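Local structure of putative NTP pyrophosphohydrolase (Exiguobacterium sibiricum 255-15, 3NL9) at the interface of chains A and B. The protein probably hydrolyses nucleoside triphosphates to release pyrophosphate, as an all-helical member of the phosphoribosyl-ATP pyrophosphohydrolase-like family. Numbering follows the deposited sequence. Chains: chain A/B, putative NTP pyrophosphohydrolase.

The interface of chains A and B. Residues chain A 163, 167; chain B 88, 91.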
ATOM      1  N   VAL A 163      15.936   4.702 -10.464  1.00 20.54           N
ATOM      2  CA  VAL A 163      15.375   3.740 -11.398  1.00 19.29           C
ATOM      3  C   VAL A 163      16.416   3.415 -12.478  1.00 21.63           C
ATOM      4  O   VAL A 163      16.689   2.245 -12.689  1.00 19.81           O
ATOM      5  CB  VAL A 163      14.017   4.192 -11.996  1.00 20.00           C
ATOM      6  CG1 VAL A 163      13.523   3.201 -13.036  1.00 16.69           C
ATOM      7  CG2 VAL A 163      12.953   4.321 -10.900  1.00 20.17           C
HETATM    8  N   MSE A 167      18.248  -0.136 -13.396  1.00 23.48           N
HETATM    9  CA  MSE A 167      18.252  -0.658 -14.761  1.00 23.41           C
HETATM   10  C   MSE A 167      19.673  -0.997 -15.177  1.00 27.19           C
HETATM   11  O   MSE A 167      19.920  -2.073 -15.753  1.00 26.91           O
HETATM   12  CB  MSE A 167      17.666   0.344 -15.767  1.00 23.95           C
HETATM   13  CG  MSE A 167      16.160   0.617 -15.608  1.00 27.07           C
HETATM   14 SE   MSE A 167      15.511   2.070 -16.743  0.75 20.88          SE
HETATM   15  CE  MSE A 167      15.847   1.314 -18.523  1.00 23.44           C
TER
ATOM     16  N   VAL B  88      10.296   3.786 -20.226  1.00 25.64           N
ATOM     17  CA  VAL B  88      11.044   4.191 -19.058  1.00 25.05           C
ATOM     18  C   VAL B  88      10.237   5.178 -18.237  1.00 22.60           C
ATOM     19  O   VAL B  88      10.176   5.027 -17.034  1.00 20.75           O
ATOM     20  CB  VAL B  88      12.410   4.792 -19.405  1.00 26.47           C
ATOM     21  CG1 VAL B  88      13.006   5.433 -18.149  1.00 21.10           C
ATOM     22  CG2 VAL B  88      13.311   3.696 -19.937  1.00 23.56           C
ATOM     23  N   LEU B  91       7.706   3.318 -16.201  1.00 20.82           N
ATOM     24  CA  LEU B  91       8.335   2.610 -15.057  1.00 21.36           C
ATOM     25  C   LEU B  91       8.652   3.574 -13.918  1.00 20.73           C
ATOM     26  O   LEU B  91       8.396   3.305 -12.736  1.00 18.03           O
ATOM     27  CB  LEU B  91       9.625   1.894 -15.519  1.00 23.32           C
ATOM     28  CG  LEU B  91      10.462   1.119 -14.495  1.00 23.85           C
ATOM     29  CD1 LEU B  91       9.644  -0.051 -13.876  1.00 19.53           C
ATOM     30  CD2 LEU B  91      11.767   0.638 -15.140  1.00 23.44           C
TER
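A:Val163 and A:Met167 of chain A meet B:Leu91 and B:Val88 of chain B in a small apolar patch. A:Val163 touches B:Leu91 through one methyl. Its CG1 lies 3.8 Å from the B:Leu91 methyl CD2 and 4.0 Å from the branch carbon CG. CG1 of A:Val163 stands anti to the backbone N (chi1 176°), which turns it to the leucine. CG2 of A:Val163 takes the other branch and stays farther from the leucine. B:Leu91 likewise offers CD2, while CD1 points away from the valine.

A:Met167 is modelled as selenomethionine. Its chain runs extended through chi2 (172°), then bends at the selenium (chi3 64°). The bend carries the end methyl CE to 3.8 Å from CG2 of B:Val88, and the two side chains meet at a slant. The selenium of A:Met167 sits slightly behind CE, 4.2 Å from CG2 of B:Val88. CD2 of B:Leu91 is at nearly the same distance from this A:Met167 selenium, 4.3 Å. The selenium therefore lies near both chain B side chains. Within chain A, the A:Met167 selenium is also 4.4 Å from CG1 of A:Val163, one helical turn away. The selenomethionine loses 40 Å² of surface to chain B, the largest share of the four residues.

Outward from the methyls lie the backbone polar groups. The contact between the four is by van der Waals packing; neighbouring residues may still bond across the interface.

The patch joins the C-terminal helix 156-170 of chain A to the first turns of helix 87-112 of chain B. The whole interface is two-fold symmetric, and the same contact recurs with the chains exchanged. The last helix of each copy thus packs on its partner in the deposited two-chain assembly, and may contribute to a dimer if that forms in solution.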